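Local coordinates for lytic Polysaccharide Monooxygenase (Phytophthora infestans, PDB 6Z5Y), which is a copper-dependent lytic polysaccharide monooxygenase domain that probably cleaves plant cell-wall pectin oxidatively during infection, at residues A[113-116]-A[117-121]; A[42-45]-A[46-50]. All coordinates share one frame; numbering follows the deposited sequence.

Contact 1 of 2, residues A[113-116]-A[117-121]; sequences DDCQ and SAYGD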
loop_
_atom_site.group_PDB
_atom_site.type_symbol
_atom_site.label_atom_id
_atom_site.label_comp_id
_atom_site.label_asym_id
_atom_site.label_seq_id
_atom_site.Cartn_x
_atom_site.Cartn_y
_atom_site.Cartn_z
ATOM N N ASP A 113 -3.972 -5.924 8.153
ATOM C CA ASP A 113 -3.187 -7.114 7.783
ATOM C C ASP A 113 -3.654 -7.732 6.469
ATOM O O ASP A 113 -2.903 -8.516 5.840
ATOM C CB ASP A 113 -3.305 -8.152 8.892
ATOM C CG ASP A 113 -2.622 -7.733 10.192
ATOM O OD1 ASP A 113 -1.737 -6.845 10.152
ATOM O OD2 ASP A 113 -2.992 -8.328 11.205
ATOM N N ASP A 114 -4.867 -7.417 6.046
ATOM C CA ASP A 114 -5.378 -7.982 4.781
ATOM C C ASP A 114 -6.360 -6.994 4.155
ATOM O O ASP A 114 -7.555 -7.045 4.382
ATOM C CB ASP A 114 -6.045 -9.333 4.968
ATOM C CG ASP A 114 -6.550 -9.868 3.640
ATOM O OD1 ASP A 114 -5.795 -9.790 2.666
ATOM O OD2 ASP A 114 -7.681 -10.382 3.611
ATOM N N CYS A 115 -5.819 -6.091 3.370
ATOM C CA CYS A 115 -6.643 -5.039 2.786
ATOM C C CYS A 115 -7.751 -5.577 1.894
ATOM O O CYS A 115 -8.847 -4.976 1.901
ATOM C CB CYS A 115 -5.777 -3.995 2.106
ATOM S SG CYS A 115 -4.857 -3.156 3.416
ATOM N N GLN A 116 -7.551 -6.713 1.259
ATOM C CA GLN A 116 -8.580 -7.339 0.410
ATOM C C GLN A 116 -9.877 -7.555 1.198
ATOM O O GLN A 116 -10.945 -7.276 0.649
ATOM C CB GLN A 116 -8.031 -8.651 -0.139
ATOM C CG GLN A 116 -9.006 -9.375 -1.046
ATOM C CD GLN A 116 -8.407 -10.595 -1.694
ATOM O OE1 GLN A 116 -8.223 -10.606 -2.908
ATOM N NE2 GLN A 116 -8.052 -11.589 -0.883
ATOM N N SER A 117 -9.783 -8.099 2.401
ATOM C CA SER A 117 -10.993 -8.405 3.179
ATOM C C SER A 117 -11.505 -7.153 3.881
ATOM O O SER A 117 -12.686 -7.073 4.140
ATOM C CB SER A 117 -10.779 -9.549 4.133
ATOM O OG SER A 117 -9.701 -9.345 5.017
ATOM N N ALA A 118 -10.678 -6.172 4.173
ATOM C CA ALA A 118 -11.099 -5.018 4.990
ATOM C C ALA A 118 -11.786 -3.947 4.159
ATOM O O ALA A 118 -12.639 -3.248 4.709
ATOM C CB ALA A 118 -9.920 -4.444 5.706
ATOM N N TYR A 119 -11.350 -3.739 2.923
ATOM C CA TYR A 119 -11.660 -2.496 2.162
ATOM C C TYR A 119 -12.311 -2.732 0.822
ATOM O O TYR A 119 -12.697 -1.710 0.209
ATOM C CB TYR A 119 -10.435 -1.624 1.969
ATOM C CG TYR A 119 -9.790 -1.309 3.286
ATOM C CD1 TYR A 119 -10.463 -0.616 4.289
ATOM C CD2 TYR A 119 -8.487 -1.720 3.534
ATOM C CE1 TYR A 119 -9.850 -0.385 5.508
ATOM C CE2 TYR A 119 -7.848 -1.438 4.724
ATOM C CZ TYR A 119 -8.543 -0.803 5.729
ATOM O OH TYR A 119 -7.888 -0.622 6.916
ATOM N N GLY A 120 -12.423 -3.961 0.419
ATOM C CA GLY A 120 -13.192 -4.223 -0.797
ATOM C C GLY A 120 -13.983 -5.495 -0.680
ATOM O O GLY A 120 -14.046 -6.069 0.412
ATOM N N ASP A 121 -14.577 -5.921 -1.795
ATOM C CA ASP A 121 -15.403 -7.170 -1.825
ATOM C C ASP A 121 -14.637 -8.290 -2.558
ATOM O O ASP A 121 -15.264 -9.320 -2.834
ATOM C CB ASP A 121 -16.805 -6.869 -2.381
ATOM C CG ASP A 121 -16.843 -6.506 -3.855
ATOM O OD1 ASP A 121 -15.789 -6.668 -4.524
ATOM O OD2 ASP A 121 -18.016 -6.260 -4.336
#
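Asp114 accepts from Ser117 with its OD2 as the N-cap of the short helix 115-119, which follows strand 107-112. The polar evidence lies in its carboxylate. OD2 of Asp114 accepts from Ser117 OG at 2.7 Å, the donor coming on the anti side and 31° out of the carboxylate plane, and it also takes a weak capping bond from Ser117 N at 3.3 Å. A chi1 of -180° sets CG of Asp114 anti to the backbone N, which places OD2 within reach of both Ser117 donors, while Ser117 carries OG between its backbone N and carbonyl carbon, turned back to the cap. The other carboxylate oxygen, OD1, accepts from Gly98 N; with a partner on each oxygen, the rotation of the carboxylate is probably restricted.

Backbone bonds close the turn. Asp114 O receives Ala118 N at 3.2 Å and, weakly, Ser117 N; Cys115 O receives Tyr119 N at 3.0 Å, a regular helical i to i+4 bond, with a weak second donor in Ala118 N.

The sulfur and aromatic contacts join Cys115 to the Tyr119 ring. Cys115, whose sulfur is in a disulfide with Cys100 of strand 100-104, tethers the helix to the five-stranded sheet. In one of its two modelled conformers, CB lies in the plane of the Tyr119 ring, at the edge, and SG comes to 3.7 Å from Tyr119 CE2, 90° off the ring normal, a sulfur-aromatic contact at the edge. Phe130 also meets this ring.

Gln116 points elsewhere: its side chain lies about 5 Å from that of the copper ligand His96, and its extended chain gives NE2 to Asp37 OD2.

Contact 2 of 2, residues A[42-45]-A[46-50]; sequences ATFK and ELAPK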
loop_
_atom_site.group_PDB
_atom_site.type_symbol
_atom_site.label_atom_id
_atom_site.label_comp_id
_atom_site.label_asym_id
_atom_site.label_seq_id
_atom_site.Cartn_x
_atom_site.Cartn_y
_atom_site.Cartn_z
ATOM N N ALA A 42 -1.795 -16.691 6.549
ATOM C CA ALA A 42 -1.376 -17.430 7.755
ATOM C C ALA A 42 0.137 -17.652 7.747
ATOM O O ALA A 42 0.787 -17.547 8.810
ATOM C CB ALA A 42 -2.145 -18.737 7.831
ATOM N N THR A 43 0.709 -17.916 6.570
ATOM C CA THR A 43 2.171 -18.090 6.430
ATOM C C THR A 43 2.860 -16.761 6.760
ATOM O O THR A 43 3.815 -16.737 7.524
ATOM C CB THR A 43 2.542 -18.583 5.033
ATOM O OG1 THR A 43 1.878 -19.831 4.766
ATOM C CG2 THR A 43 4.043 -18.739 4.902
ATOM N N PHE A 44 2.329 -15.671 6.249
ATOM C CA PHE A 44 2.886 -14.343 6.557
ATOM C C PHE A 44 2.864 -14.122 8.082
ATOM O O PHE A 44 3.866 -13.690 8.668
ATOM C CB PHE A 44 2.091 -13.284 5.790
ATOM C CG PHE A 44 2.687 -11.919 5.928
ATOM C CD1 PHE A 44 2.402 -11.118 7.021
ATOM C CD2 PHE A 44 3.547 -11.451 4.959
ATOM C CE1 PHE A 44 2.985 -9.874 7.136
ATOM C CE2 PHE A 44 4.127 -10.203 5.079
ATOM C CZ PHE A 44 3.862 -9.431 6.177
ATOM N N LYS A 45 1.729 -14.387 8.713
ATOM C CA LYS A 45 1.589 -14.184 10.165
ATOM C C LYS A 45 2.596 -15.049 10.930
ATOM O O LYS A 45 3.189 -14.586 11.905
ATOM C CB LYS A 45 0.152 -14.471 10.578
ATOM C CG LYS A 45 -0.048 -14.318 12.068
ATOM C CD LYS A 45 -1.487 -14.361 12.437
ATOM C CE LYS A 45 -1.660 -14.244 13.933
ATOM N NZ LYS A 45 -3.073 -14.430 14.331
ATOM N N GLU A 46 2.765 -16.295 10.495
ATOM C CA GLU A 46 3.681 -17.252 11.153
ATOM C C GLU A 46 5.120 -16.766 11.058
ATOM O O GLU A 46 5.870 -16.876 12.043
ATOM C CB GLU A 46 3.609 -18.645 10.521
ATOM C CG GLU A 46 4.616 -19.627 11.096
ATOM C CD GLU A 46 4.565 -21.021 10.487
ATOM O OE1 GLU A 46 3.589 -21.357 9.778
ATOM O OE2 GLU A 46 5.498 -21.800 10.720
ATOM N N LEU A 47 5.517 -16.239 9.908
ATOM C CA LEU A 47 6.935 -15.922 9.648
ATOM C C LEU A 47 7.288 -14.511 10.084
ATOM O O LEU A 47 8.468 -14.215 10.239
ATOM C CB LEU A 47 7.207 -16.120 8.169
ATOM C CG LEU A 47 7.067 -17.559 7.713
ATOM C CD1 LEU A 47 7.420 -17.642 6.245
ATOM C CD2 LEU A 47 7.953 -18.465 8.546
ATOM N N ALA A 48 6.320 -13.637 10.211
ATOM C CA ALA A 48 6.611 -12.211 10.467
ATOM C C ALA A 48 7.483 -12.009 11.715
ATOM O O ALA A 48 8.475 -11.291 11.623
ATOM C CB ALA A 48 5.324 -11.430 10.480
ATOM N N PRO A 49 7.183 -12.590 12.910
ATOM C CA PRO A 49 7.983 -12.301 14.111
ATOM C C PRO A 49 9.466 -12.687 13.979
ATOM O O PRO A 49 10.338 -11.900 14.338
ATOM C CB PRO A 49 7.290 -13.095 15.223
ATOM C CG PRO A 49 5.897 -13.396 14.709
ATOM C CD PRO A 49 5.988 -13.400 13.202
ATOM N N LYS A 50 9.748 -13.875 13.431
ATOM C CA LYS A 50 11.142 -14.371 13.337
ATOM C C LYS A 50 11.882 -13.486 12.347
ATOM O O LYS A 50 13.107 -13.406 12.404
ATOM C CB LYS A 50 11.193 -15.828 12.879
#
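Thr43 and Leu47, one helical turn apart near the C-terminal end of helix 36-47, lie side by side and point the same way. Their methyls do the touching, Thr43 CG2 meeting Leu47 CD1 at 3.8 Å. The conformation of Thr43 explains the division of labour: chi1 of -58° puts OG1 beside the backbone N, where it bonds to Gly39 O one turn earlier, and leaves CG2 anti to that N, facing Leu47. In Leu47, CG is anti to the carbonyl carbon (chi1 -65°), which brings it to 3.4 Å from Thr43 O. Trp31 touches both side chains, so the methyl pair borders a loop residue.

The Phe44 ring is buried, where Trp27 meets it and Phe53 packs against it edge-to-face. Ala48 CB approaches that ring obliquely, at a loose 4.4 Å from CE1, and Phe53 touches Ala48 as well.

Backbone i to i+4 bonds run from Glu46 N to Ala42 O, from Leu47 N to Thr43 O and from Ala48 N to Phe44 O. The last spans 2.9 Å between Ala48 N and Phe44 O, yet is the least straight of the three, at 134°. Lys45 and Glu46 are exposed, their chains extended. The next position is Pro49, whose CD lies 3.3 Å from Lys45 O. Because proline has no N-H, its nitrogen cannot give that oxygen the i to i+4 backbone bond, although 48-50 keep helical backbone angles.

Contact 2 precedes contact 1 in the chain; their centres are 18 Å apart and their nearest atoms about 6 Å apart, so they do not touch. The bridge between them runs through helix 36-47 itself: Asp37, in its first turn, accepts from Gln116 of contact 1, while contact 2 lies toward the other end of that helix and just beyond. Measured to the side chain of the copper ligand His96, contact 1 is the nearer, Gln116 being about 5 Å away and Phe44 of contact 2 about 12 Å. The Gln116 side chain is also about 9 Å from the copper, which His1, His96 and Tyr164 hold.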